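Local coordinates for collagen adhesin protein (PDB 2Z1P) that probably binds collagen, by the proposed Collagen Hug model, as a cell-wall adhesin of Enterococcus faecalis, at residues K22-H27 with S37-F42; L58-A63 with T129-A134; L30-M35 with L140-V145; D62-M67 with F112-L117. One frame throughout, in Å; residues are numbered along the deposited sequence.

Interaction 1: residues K22-H27 with S37-F42; sequences KVELDH and SIKVSF
The flat carboxylate of Glu24 stands alongside the aliphatic chain of Lys39, its OE2 4.5 Å from Lys39 CD, while the other flat group here, the His27 ring, has the Asp26 carboxylate at its edge. This ring bond runs from ND1 to Asp26 OD2, close to the ring plane, and His27 NE2 continues to Glu34. The segments hold neighbouring antiparallel strands of an Ig-like beta sandwich. Glu24 and Lys39 form a hydrogen-bonded pair: Lys39 N gives a nearly straight bond (178°) of 2.8 Å to Glu24 O, and Glu24 N returns one of 2.9 Å to Lys39 O. Farther along, Ser41 N bonds to Lys22 O.

The two faces differ in character. Lys22, Glu24 and Lys39, with the small polar Ser41, form a polar face; the long, flexible chains of the first three suit a surface partly open to water, and Lys22 NZ makes a long salt bridge of 3.7 Å with Glu24 OE2. Val23, Leu25, Ile38 and Val40 lie on the buried face, where branched aliphatic side chains fill the sandwich interior, and there Val23 and Val40 also meet Leu58. Ile38 runs beside Val23 and Leu25 and offers one branch to each. Its CG1 lies 3.8 Å from Leu25 CG, and its CG2, anti to the backbone N, presses against Val23 CG2 at 3.3 Å.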
loop_
_atom_site.group_PDB
_atom_site.type_symbol
_atom_site.label_atom_id
_atom_site.label_comp_id
_atom_site.label_asym_id
_atom_site.label_seq_id
_atom_site.Cartn_x
_atom_site.Cartn_y
_atom_site.Cartn_z
ATOM N N LYS A 22 -13.310 -6.875 -20.478
ATOM C CA LYS A 22 -13.757 -6.595 -19.118
ATOM C C LYS A 22 -12.778 -5.742 -18.320
ATOM O O LYS A 22 -11.576 -5.736 -18.582
ATOM C CB LYS A 22 -14.065 -7.900 -18.351
ATOM C CG LYS A 22 -12.871 -8.731 -17.940
ATOM C CD LYS A 22 -13.275 -10.014 -17.197
ATOM C CE LYS A 22 -14.124 -9.710 -15.962
ATOM N NZ LYS A 22 -14.471 -10.945 -15.193
ATOM N N VAL A 23 -13.336 -4.989 -17.373
ATOM C CA VAL A 23 -12.594 -4.126 -16.452
ATOM C C VAL A 23 -13.108 -4.599 -15.095
ATOM O O VAL A 23 -14.146 -4.169 -14.608
ATOM C CB VAL A 23 -12.903 -2.616 -16.679
ATOM C CG1 VAL A 23 -14.364 -2.420 -17.030
ATOM C CG2 VAL A 23 -12.539 -1.813 -15.439
ATOM N N GLU A 24 -12.356 -5.511 -14.502
ATOM C CA GLU A 24 -12.715 -6.136 -13.254
ATOM C C GLU A 24 -11.963 -5.664 -12.020
ATOM O O GLU A 24 -10.742 -5.479 -12.037
ATOM C CB GLU A 24 -12.538 -7.637 -13.451
ATOM C CG GLU A 24 -12.362 -8.474 -12.221
ATOM C CD GLU A 24 -11.740 -9.815 -12.559
ATOM O OE1 GLU A 24 -11.711 -10.693 -11.674
ATOM O OE2 GLU A 24 -11.270 -9.994 -13.709
ATOM N N LEU A 25 -12.714 -5.464 -10.944
ATOM C CA LEU A 25 -12.136 -5.065 -9.671
ATOM C C LEU A 25 -12.338 -6.283 -8.774
ATOM O O LEU A 25 -13.289 -7.043 -8.972
ATOM C CB LEU A 25 -12.873 -3.864 -9.071
ATOM C CG LEU A 25 -12.922 -2.476 -9.716
ATOM C CD1 LEU A 25 -14.034 -2.429 -10.734
ATOM C CD2 LEU A 25 -13.188 -1.426 -8.633
ATOM N N ASP A 26 -11.460 -6.482 -7.794
ATOM C CA ASP A 26 -11.602 -7.636 -6.914
ATOM C C ASP A 26 -12.986 -7.684 -6.264
ATOM O O ASP A 26 -13.722 -8.657 -6.438
ATOM C CB ASP A 26 -10.529 -7.627 -5.844
ATOM C CG ASP A 26 -10.558 -8.878 -5.007
ATOM O OD1 ASP A 26 -10.353 -9.975 -5.574
ATOM O OD2 ASP A 26 -10.795 -8.766 -3.786
ATOM N N HIS A 27 -13.337 -6.647 -5.505
ATOM C CA HIS A 27 -14.657 -6.577 -4.885
ATOM C C HIS A 27 -15.251 -5.201 -5.199
ATOM O O HIS A 27 -14.518 -4.230 -5.361
ATOM C CB HIS A 27 -14.566 -6.800 -3.379
ATOM C CG HIS A 27 -13.503 -5.989 -2.715
ATOM N ND1 HIS A 27 -12.164 -6.285 -2.826
ATOM C CD2 HIS A 27 -13.581 -4.874 -1.947
ATOM C CE1 HIS A 27 -11.458 -5.389 -2.155
ATOM N NE2 HIS A 27 -12.295 -4.522 -1.614
ATOM N N SER A 37 -6.778 -2.744 -7.154
ATOM C CA SER A 37 -6.332 -2.944 -8.527
ATOM C C SER A 37 -7.540 -3.196 -9.409
ATOM O O SER A 37 -8.475 -3.904 -9.022
ATOM C CB SER A 37 -5.397 -4.151 -8.629
ATOM O OG SER A 37 -4.320 -4.065 -7.717
ATOM N N ILE A 38 -7.513 -2.598 -10.593
ATOM C CA ILE A 38 -8.571 -2.756 -11.580
ATOM C C ILE A 38 -7.862 -3.418 -12.760
ATOM O O ILE A 38 -6.821 -2.933 -13.219
ATOM C CB ILE A 38 -9.162 -1.384 -11.999
ATOM C CG1 ILE A 38 -9.712 -0.665 -10.770
ATOM C CG2 ILE A 38 -10.278 -1.570 -13.017
ATOM C CD1 ILE A 38 -10.333 0.653 -11.073
ATOM N N LYS A 39 -8.409 -4.534 -13.234
ATOM C CA LYS A 39 -7.797 -5.263 -14.339
ATOM C C LYS A 39 -8.611 -5.213 -15.631
ATOM O O LYS A 39 -9.739 -5.700 -15.677
ATOM C CB LYS A 39 -7.599 -6.710 -13.923
ATOM C CG LYS A 39 -6.901 -7.548 -14.947
ATOM C CD LYS A 39 -7.017 -8.974 -14.540
ATOM C CE LYS A 39 -6.211 -9.827 -15.436
ATOM N NZ LYS A 39 -6.439 -11.238 -15.068
ATOM N N VAL A 40 -8.029 -4.632 -16.678
ATOM C CA VAL A 40 -8.704 -4.528 -17.970
ATOM C C VAL A 40 -8.147 -5.533 -18.988
ATOM O O VAL A 40 -7.025 -5.385 -19.461
ATOM C CB VAL A 40 -8.553 -3.115 -18.580
ATOM C CG1 VAL A 40 -9.438 -3.003 -19.829
ATOM C CG2 VAL A 40 -8.894 -2.050 -17.553
ATOM N N SER A 41 -8.931 -6.551 -19.326
ATOM C CA SER A 41 -8.498 -7.550 -20.294
ATOM C C SER A 41 -9.017 -7.171 -21.685
ATOM O O SER A 41 -10.053 -6.519 -21.801
ATOM C CB SER A 41 -9.046 -8.917 -19.896
ATOM O OG SER A 41 -8.672 -9.250 -18.572
ATOM N N PHE A 42 -8.305 -7.557 -22.741
ATOM C CA PHE A 42 -8.760 -7.243 -24.095
ATOM C C PHE A 42 -8.436 -8.360 -25.071
ATOM O O PHE A 42 -7.465 -9.096 -24.891
ATOM C CB PHE A 42 -8.147 -5.935 -24.582
ATOM C CG PHE A 42 -6.664 -5.887 -24.454
ATOM C CD1 PHE A 42 -5.859 -6.755 -25.184
ATOM C CD2 PHE A 42 -6.065 -4.983 -23.581
ATOM C CE1 PHE A 42 -4.482 -6.729 -25.050
ATOM C CE2 PHE A 42 -4.684 -4.946 -23.437
ATOM C CZ PHE A 42 -3.891 -5.823 -24.174
#

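Interaction 2: residues L58-A63 with T129-A134; sequences LTLPDA and TDFGTA
The backbones meet through one bond, Thr59 N to Phe131 O at 2.9 Å, which is fairly straight at the hydrogen (167°) although the donor sits above the carbonyl plane, 43° out of it. Phe131 and Gly132 both have positive phi, and this left-handed kink turns the Phe131 carbonyl to the strand. Gly132 has no side chain, so the Thr59 methyl can close in, with CG2 3.3 Å from Gly132 CA.

Phe131 carries the apolar part. Its ring passes Pro61 obliquely, CE1 3.8 Å from Pro61 CD, and its CB meets Leu58 CD2 at 3.9 Å. Thr129 CG2 lies over one ring face, displaced toward the rim, and this same methyl touches Pro61 CG at 3.6 Å. The rigid pyrrolidine ring thus serves both partners. Thr129 OG1 accepts a bond from Phe131 N; chi1 of 180° sets the hydroxyl anti to N and leaves the methyl to the ring. The large Phe131 side chain is wide enough to touch Val23 and Leu25 of strand 20-25 and Leu140 of strand 138-143 at once.

The acceptor role of Thr129 OG1 defines an ST turn, here at the start of the loop joining strands 125-129 and 138-143, which packs against the end of strand 57-59 in the Ig-like domain.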
loop_
_atom_site.group_PDB
_atom_site.type_symbol
_atom_site.label_atom_id
_atom_site.label_comp_id
_atom_site.label_asym_id
_atom_site.label_seq_id
_atom_site.Cartn_x
_atom_site.Cartn_y
_atom_site.Cartn_z
ATOM N N LEU A 58 -9.723 4.175 -20.773
ATOM C CA LEU A 58 -10.754 4.180 -19.725
ATOM C C LEU A 58 -10.850 5.512 -19.009
ATOM O O LEU A 58 -9.840 6.166 -18.754
ATOM C CB LEU A 58 -10.468 3.119 -18.659
ATOM C CG LEU A 58 -10.822 1.659 -18.913
ATOM C CD1 LEU A 58 -9.775 1.018 -19.802
ATOM C CD2 LEU A 58 -10.902 0.936 -17.579
ATOM N N THR A 59 -12.074 5.893 -18.668
ATOM C CA THR A 59 -12.332 7.137 -17.954
ATOM C C THR A 59 -12.835 6.787 -16.553
ATOM O O THR A 59 -13.821 6.065 -16.396
ATOM C CB THR A 59 -13.357 8.018 -18.724
ATOM O OG1 THR A 59 -14.067 8.854 -17.804
ATOM C CG2 THR A 59 -14.337 7.164 -19.493
ATOM N N LEU A 60 -12.137 7.307 -15.546
ATOM C CA LEU A 60 -12.426 7.030 -14.142
ATOM C C LEU A 60 -13.437 7.949 -13.453
ATOM O O LEU A 60 -13.524 9.139 -13.759
ATOM C CB LEU A 60 -11.115 7.064 -13.347
ATOM C CG LEU A 60 -9.894 6.335 -13.942
ATOM C CD1 LEU A 60 -8.669 6.619 -13.083
ATOM C CD2 LEU A 60 -10.140 4.841 -14.027
ATOM N N PRO A 61 -14.206 7.395 -12.498
ATOM C CA PRO A 61 -15.223 8.105 -11.721
ATOM C C PRO A 61 -14.525 9.082 -10.797
ATOM O O PRO A 61 -13.406 8.835 -10.351
ATOM C CB PRO A 61 -15.896 6.994 -10.917
ATOM C CG PRO A 61 -15.599 5.766 -11.683
ATOM C CD PRO A 61 -14.191 5.973 -12.126
ATOM N N ASP A 62 -15.197 10.176 -10.481
ATOM C CA ASP A 62 -14.608 11.170 -9.611
ATOM C C ASP A 62 -14.298 10.569 -8.255
ATOM O O ASP A 62 -13.454 11.085 -7.527
ATOM C CB ASP A 62 -15.550 12.367 -9.442
ATOM C CG ASP A 62 -15.878 13.052 -10.762
ATOM O OD1 ASP A 62 -14.962 13.211 -11.602
ATOM O OD2 ASP A 62 -17.050 13.445 -10.953
ATOM N N ALA A 63 -14.962 9.476 -7.910
ATOM C CA ALA A 63 -14.732 8.878 -6.606
ATOM C C ALA A 63 -13.482 7.989 -6.513
ATOM O O ALA A 63 -13.011 7.704 -5.408
ATOM C CB ALA A 63 -15.979 8.106 -6.162
ATOM N N THR A 129 -20.794 2.846 -12.779
ATOM C CA THR A 129 -19.916 3.231 -13.872
ATOM C C THR A 129 -19.438 2.054 -14.713
ATOM O O THR A 129 -19.210 0.965 -14.190
ATOM C CB THR A 129 -18.688 3.951 -13.329
ATOM O OG1 THR A 129 -17.837 4.317 -14.418
ATOM C CG2 THR A 129 -17.928 3.041 -12.368
ATOM N N ASP A 130 -19.285 2.292 -16.015
ATOM C CA ASP A 130 -18.818 1.279 -16.969
ATOM C C ASP A 130 -17.398 1.645 -17.403
ATOM O O ASP A 130 -16.773 0.938 -18.201
ATOM C CB ASP A 130 -19.743 1.231 -18.193
ATOM C CG ASP A 130 -19.654 2.488 -19.053
ATOM O OD1 ASP A 130 -19.730 3.618 -18.515
ATOM O OD2 ASP A 130 -19.514 2.346 -20.280
ATOM N N PHE A 131 -16.917 2.767 -16.865
ATOM C CA PHE A 131 -15.582 3.306 -17.123
ATOM C C PHE A 131 -15.375 3.887 -18.528
ATOM O O PHE A 131 -14.236 4.020 -18.987
ATOM C CB PHE A 131 -14.546 2.224 -16.825
ATOM C CG PHE A 131 -14.501 1.821 -15.377
ATOM C CD1 PHE A 131 -13.841 2.614 -14.443
ATOM C CD2 PHE A 131 -15.165 0.685 -14.936
ATOM C CE1 PHE A 131 -13.849 2.282 -13.097
ATOM C CE2 PHE A 131 -15.177 0.348 -13.597
ATOM C CZ PHE A 131 -14.516 1.150 -12.673
ATOM N N GLY A 132 -16.479 4.263 -19.182
ATOM C CA GLY A 132 -16.419 4.808 -20.531
ATOM C C GLY A 132 -16.079 3.685 -21.492
ATOM O O GLY A 132 -15.354 3.882 -22.463
ATOM N N THR A 133 -16.626 2.505 -21.211
ATOM C CA THR A 133 -16.385 1.293 -21.996
ATOM C C THR A 133 -17.679 0.622 -22.459
ATOM O O THR A 133 -18.764 0.959 -22.005
ATOM C CB THR A 133 -15.571 0.280 -21.152
ATOM O OG1 THR A 133 -14.289 0.843 -20.858
ATOM C CG2 THR A 133 -15.386 -1.027 -21.889
ATOM N N ALA A 134 -17.554 -0.331 -23.369
ATOM C CA ALA A 134 -18.711 -1.045 -23.878
ATOM C C ALA A 134 -19.115 -2.130 -22.884
ATOM O O ALA A 134 -20.133 -2.803 -23.043
ATOM C CB ALA A 134 -18.370 -1.674 -25.216
#

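Interaction 3: residues L30-M35 with L140-V145; sequences LYQGEM and LTIEGV
Gln32 lays its side chain along the backbone of residues 143-145. From CB, a first torsion that sets CG beside its own backbone N (chi1 -49°) brings CG 3.3 Å from Glu143 O and also to Ile142 CG2. The extended chain then carries CD past the same carbonyl at 3.6 Å. At the tip OE1 meets Val145 CG2 at 3.2 Å, the two side chains crossing at about a right angle, and NE2 makes a weak hydrogen bond to Ser121 O. A long amide suits this place, since its methylenes pack while its end remains polar.

Just before it, Leu30 pairs with Ile142 in parallel, as an early strand pairs with the last one in many Ig-like sandwiches. Leu30 N donates to Thr141 O at 2.7 Å, and Leu30 O accepts from Glu143 N at 2.9 Å. The Leu30 side chain is buried, its CD2 4.2 Å from Leu140 CG. On the other face of this pair Glu143 folds its CG back to 3.2 Å from Leu30 O. After Leu30 the first segment leaves its strand in a type II turn from Tyr31 to Glu34, with Gly33 at the position of positive phi. Glu34 OE2 receives Tyr31 N.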
loop_
_atom_site.group_PDB
_atom_site.type_symbol
_atom_site.label_atom_id
_atom_site.label_comp_id
_atom_site.label_asym_id
_atom_site.label_seq_id
_atom_site.Cartn_x
_atom_site.Cartn_y
_atom_site.Cartn_z
ATOM N N LEU A 30 -15.951 -0.671 -1.735
ATOM C CA LEU A 30 -14.716 -0.028 -1.303
ATOM C C LEU A 30 -14.876 0.795 -0.028
ATOM O O LEU A 30 -15.990 1.126 0.385
ATOM C CB LEU A 30 -14.182 0.917 -2.392
ATOM C CG LEU A 30 -13.903 0.475 -3.829
ATOM C CD1 LEU A 30 -13.217 -0.877 -3.820
ATOM C CD2 LEU A 30 -15.199 0.407 -4.601
ATOM N N TYR A 31 -13.741 1.131 0.581
ATOM C CA TYR A 31 -13.712 1.961 1.776
ATOM C C TYR A 31 -12.860 3.178 1.455
ATOM O O TYR A 31 -11.865 3.087 0.745
ATOM C CB TYR A 31 -13.162 1.189 2.996
ATOM C CG TYR A 31 -11.729 0.680 2.926
ATOM C CD1 TYR A 31 -10.636 1.537 3.120
ATOM C CD2 TYR A 31 -11.466 -0.681 2.708
ATOM C CE1 TYR A 31 -9.315 1.042 3.098
ATOM C CE2 TYR A 31 -10.155 -1.178 2.684
ATOM C CZ TYR A 31 -9.092 -0.313 2.878
ATOM O OH TYR A 31 -7.813 -0.808 2.829
ATOM N N GLN A 32 -13.282 4.329 1.952
ATOM C CA GLN A 32 -12.568 5.569 1.706
ATOM C C GLN A 32 -11.078 5.360 1.955
ATOM O O GLN A 32 -10.682 4.717 2.931
ATOM C CB GLN A 32 -13.146 6.654 2.607
ATOM C CG GLN A 32 -14.670 6.695 2.515
ATOM C CD GLN A 32 -15.334 7.516 3.609
ATOM O OE1 GLN A 32 -14.991 7.394 4.787
ATOM N NE2 GLN A 32 -16.308 8.342 3.226
ATOM N N GLY A 33 -10.267 5.881 1.036
ATOM C CA GLY A 33 -8.824 5.763 1.130
ATOM C C GLY A 33 -8.279 4.422 0.667
ATOM O O GLY A 33 -7.053 4.224 0.594
ATOM N N GLU A 34 -9.179 3.493 0.357
ATOM C CA GLU A 34 -8.765 2.170 -0.082
ATOM C C GLU A 34 -8.120 2.192 -1.448
ATOM O O GLU A 34 -8.573 2.901 -2.354
ATOM C CB GLU A 34 -9.949 1.209 -0.136
ATOM C CG GLU A 34 -9.536 -0.168 -0.617
ATOM C CD GLU A 34 -10.684 -1.141 -0.666
ATOM O OE1 GLU A 34 -10.455 -2.309 -1.037
ATOM O OE2 GLU A 34 -11.814 -0.745 -0.336
ATOM N N MET A 35 -7.055 1.412 -1.591
ATOM C CA MET A 35 -6.359 1.308 -2.862
ATOM C C MET A 35 -6.641 -0.089 -3.360
ATOM O O MET A 35 -6.498 -1.057 -2.614
ATOM C CB MET A 35 -4.869 1.520 -2.676
ATOM C CG MET A 35 -4.556 2.879 -2.130
ATOM S SD MET A 35 -2.817 3.156 -2.034
ATOM C CE MET A 35 -2.761 4.946 -1.745
ATOM N N LEU A 140 -20.688 0.317 -7.831
ATOM C CA LEU A 140 -19.611 0.441 -6.854
ATOM C C LEU A 140 -20.108 1.197 -5.621
ATOM O O LEU A 140 -20.736 2.248 -5.727
ATOM C CB LEU A 140 -18.414 1.166 -7.479
ATOM C CG LEU A 140 -17.374 0.312 -8.207
ATOM C CD1 LEU A 140 -18.027 -0.837 -8.944
ATOM C CD2 LEU A 140 -16.612 1.197 -9.157
ATOM N N THR A 141 -19.818 0.654 -4.449
ATOM C CA THR A 141 -20.261 1.259 -3.213
ATOM C C THR A 141 -19.064 1.582 -2.319
ATOM O O THR A 141 -18.329 0.696 -1.880
ATOM C CB THR A 141 -21.233 0.306 -2.468
ATOM O OG1 THR A 141 -22.058 -0.371 -3.422
ATOM C CG2 THR A 141 -22.142 1.075 -1.524
ATOM N N ILE A 142 -18.873 2.871 -2.069
ATOM C CA ILE A 142 -17.795 3.363 -1.220
ATOM C C ILE A 142 -18.437 3.726 0.129
ATOM O O ILE A 142 -19.073 4.772 0.266
ATOM C CB ILE A 142 -17.158 4.613 -1.842
ATOM C CG1 ILE A 142 -16.751 4.326 -3.285
ATOM C CG2 ILE A 142 -15.941 5.024 -1.038
ATOM C CD1 ILE A 142 -16.462 5.574 -4.080
ATOM N N GLU A 143 -18.263 2.849 1.114
ATOM C CA GLU A 143 -18.851 3.020 2.442
ATOM C C GLU A 143 -18.172 4.013 3.386
ATOM O O GLU A 143 -17.043 4.435 3.145
ATOM C CB GLU A 143 -18.953 1.647 3.116
ATOM C CG GLU A 143 -17.657 0.840 3.101
ATOM C CD GLU A 143 -17.891 -0.660 3.250
ATOM O OE1 GLU A 143 -19.063 -1.067 3.461
ATOM O OE2 GLU A 143 -16.904 -1.433 3.154
ATOM N N GLY A 144 -18.878 4.382 4.459
ATOM C CA GLY A 144 -18.337 5.314 5.439
ATOM C C GLY A 144 -17.402 4.659 6.453
ATOM O O GLY A 144 -17.053 3.480 6.312
ATOM N N VAL A 145 -16.989 5.412 7.474
ATOM C CA VAL A 145 -16.089 4.877 8.501
ATOM C C VAL A 145 -16.876 4.325 9.689
ATOM O O VAL A 145 -17.560 5.072 10.394
ATOM C CB VAL A 145 -15.119 5.958 9.032
ATOM C CG1 VAL A 145 -14.048 5.305 9.907
ATOM C CG2 VAL A 145 -14.494 6.719 7.870
#

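Interaction 4: residues D62-M67 with F112-L117; sequences DALVGM and FGIKTL
Leu64, Ile114 and Met67 make up the buried side of this antiparallel pairing, whereas Val65, Lys115 and Leu117 form its more exposed side, which still has one close apolar contact. Ile114 is wedged against the short strand 64-66: its CD1 lies 4.0 Å from Leu64 CG and its CG2 touches Gly66 CA. Met67 bends at its last torsion (chi3 -77°), which curls CE over strand 107-116 to 3.1 Å from Ile114 O. Gly113, without a side chain, leaves room for that methyl. An unbranched, flexible chain can make this bend. Met67 N in turn donates to Gly113 O, 2.9 Å away.

The ladder between the strands is uneven: Lys115 N binds Val65 O at 2.8 Å, but the return bond from Val65 N to Lys115 O is weak. Leu117 N reaches Ala63 O beyond the last bridge. On the solvent side Leu117, exposed overall, lays its CG 3.3 Å from Val65 CG2, giving the branched valine an apolar neighbour. Val65 also runs beside the Lys115 chain, whose methylenes pack on Met67 as well, while Lys115 NZ forms a salt bridge with Glu169.

Leu64 turns inward to Leu140, Ile142 and Ile127 of the facing sheet. The whole is an outer strand paired to a long neighbour in an Ig-like beta sandwich, with Lys115 and Met67 reaching Glu169 of the collagen-binding domain.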
loop_
_atom_site.group_PDB
_atom_site.type_symbol
_atom_site.label_atom_id
_atom_site.label_comp_id
_atom_site.label_asym_id
_atom_site.label_seq_id
_atom_site.Cartn_x
_atom_site.Cartn_y
_atom_site.Cartn_z
ATOM N N ASP A 62 -15.197 10.176 -10.481
ATOM C CA ASP A 62 -14.608 11.170 -9.611
ATOM C C ASP A 62 -14.298 10.569 -8.255
ATOM O O ASP A 62 -13.454 11.085 -7.527
ATOM C CB ASP A 62 -15.550 12.367 -9.442
ATOM C CG ASP A 62 -15.878 13.052 -10.762
ATOM O OD1 ASP A 62 -14.962 13.211 -11.602
ATOM O OD2 ASP A 62 -17.050 13.445 -10.953
ATOM N N ALA A 63 -14.962 9.476 -7.910
ATOM C CA ALA A 63 -14.732 8.878 -6.606
ATOM C C ALA A 63 -13.482 7.989 -6.513
ATOM O O ALA A 63 -13.011 7.704 -5.408
ATOM C CB ALA A 63 -15.979 8.106 -6.162
ATOM N N LEU A 64 -12.940 7.561 -7.656
ATOM C CA LEU A 64 -11.745 6.694 -7.663
ATOM C C LEU A 64 -10.561 7.264 -8.447
ATOM O O LEU A 64 -10.475 7.108 -9.657
ATOM C CB LEU A 64 -12.087 5.318 -8.235
ATOM C CG LEU A 64 -13.010 4.420 -7.419
ATOM C CD1 LEU A 64 -14.333 5.095 -7.216
ATOM C CD2 LEU A 64 -13.219 3.122 -8.154
ATOM N N VAL A 65 -9.640 7.904 -7.746
ATOM C CA VAL A 65 -8.484 8.503 -8.380
ATOM C C VAL A 65 -7.420 7.485 -8.729
ATOM O O VAL A 65 -7.024 6.695 -7.876
ATOM C CB VAL A 65 -7.848 9.524 -7.463
ATOM C CG1 VAL A 65 -6.669 10.164 -8.163
ATOM C CG2 VAL A 65 -8.891 10.554 -7.038
ATOM N N GLY A 66 -6.955 7.506 -9.978
ATOM C CA GLY A 66 -5.918 6.573 -10.402
ATOM C C GLY A 66 -4.615 7.043 -9.790
ATOM O O GLY A 66 -4.430 8.237 -9.599
ATOM N N MET A 67 -3.704 6.137 -9.477
ATOM C CA MET A 67 -2.454 6.560 -8.860
ATOM C C MET A 67 -1.274 6.632 -9.823
ATOM O O MET A 67 -0.807 5.614 -10.342
ATOM C CB MET A 67 -2.116 5.644 -7.684
ATOM C CG MET A 67 -3.166 5.647 -6.585
ATOM S SD MET A 67 -2.737 4.571 -5.205
ATOM C CE MET A 67 -3.137 2.925 -5.907
ATOM N N PHE A 112 -4.040 -1.650 -13.168
ATOM C CA PHE A 112 -3.559 -0.357 -12.701
ATOM C C PHE A 112 -4.190 -0.131 -11.326
ATOM O O PHE A 112 -5.190 -0.771 -10.983
ATOM C CB PHE A 112 -3.898 0.783 -13.677
ATOM C CG PHE A 112 -5.364 1.068 -13.820
ATOM C CD1 PHE A 112 -6.181 0.240 -14.584
ATOM C CD2 PHE A 112 -5.927 2.189 -13.214
ATOM C CE1 PHE A 112 -7.550 0.528 -14.749
ATOM C CE2 PHE A 112 -7.289 2.484 -13.371
ATOM C CZ PHE A 112 -8.101 1.652 -14.140
ATOM N N GLY A 113 -3.585 0.749 -10.530
ATOM C CA GLY A 113 -4.086 0.997 -9.194
ATOM C C GLY A 113 -4.786 2.316 -9.030
ATOM O O GLY A 113 -4.422 3.299 -9.673
ATOM N N ILE A 114 -5.810 2.319 -8.178
ATOM C CA ILE A 114 -6.584 3.517 -7.877
ATOM C C ILE A 114 -6.632 3.609 -6.372
ATOM O O ILE A 114 -6.254 2.674 -5.665
ATOM C CB ILE A 114 -8.072 3.443 -8.379
ATOM C CG1 ILE A 114 -8.790 2.259 -7.735
ATOM C CG2 ILE A 114 -8.146 3.347 -9.884
ATOM C CD1 ILE A 114 -9.549 2.635 -6.485
ATOM N N LYS A 115 -7.094 4.749 -5.889
ATOM C CA LYS A 115 -7.246 4.969 -4.467
ATOM C C LYS A 115 -8.592 5.640 -4.338
ATOM O O LYS A 115 -8.823 6.692 -4.927
ATOM C CB LYS A 115 -6.128 5.854 -3.906
ATOM C CG LYS A 115 -6.002 7.250 -4.475
ATOM C CD LYS A 115 -4.962 7.993 -3.649
ATOM C CE LYS A 115 -4.904 9.485 -3.949
ATOM N NZ LYS A 115 -4.268 9.778 -5.255
ATOM N N THR A 116 -9.488 4.998 -3.599
ATOM C CA THR A 116 -10.835 5.505 -3.389
ATOM C C THR A 116 -10.753 6.810 -2.619
ATOM O O THR A 116 -10.348 6.805 -1.462
ATOM C CB THR A 116 -11.664 4.489 -2.579
ATOM O OG1 THR A 116 -11.616 3.214 -3.235
ATOM C CG2 THR A 116 -13.103 4.931 -2.475
ATOM N N LEU A 117 -11.127 7.925 -3.244
ATOM C CA LEU A 117 -11.052 9.207 -2.549
ATOM C C LEU A 117 -11.677 9.107 -1.174
ATOM O O LEU A 117 -12.759 8.530 -1.000
ATOM C CB LEU A 117 -11.722 10.329 -3.351
ATOM C CG LEU A 117 -10.820 11.022 -4.382
ATOM C CD1 LEU A 117 -11.605 12.126 -5.073
ATOM C CD2 LEU A 117 -9.584 11.594 -3.699
#

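In the fold
All four contacts belong to the N-terminal Ig-like domain. Interactions 1 and 4, centres about 13 Å apart, lie in one four-stranded sheet, ordered 20-25, 35-43, 107-116, 64-66, and join at its middle through Ile38 and Phe112. Interaction 3 ties strands 29-31 and 138-143 of the three-stranded sheet, about 11 Å from interaction 4, centre to centre. Interaction 2 sits about 12 Å from interaction 1, again between centres, its loop and strand 57-59 packing on the apolar face of that sheet. Along the chain, interaction 1 closes before interactions 2 and 4 open, and both nest inside the long loop closed by interaction 3. Together they join early and late strands into one compact domain beside the collagen-binding domain.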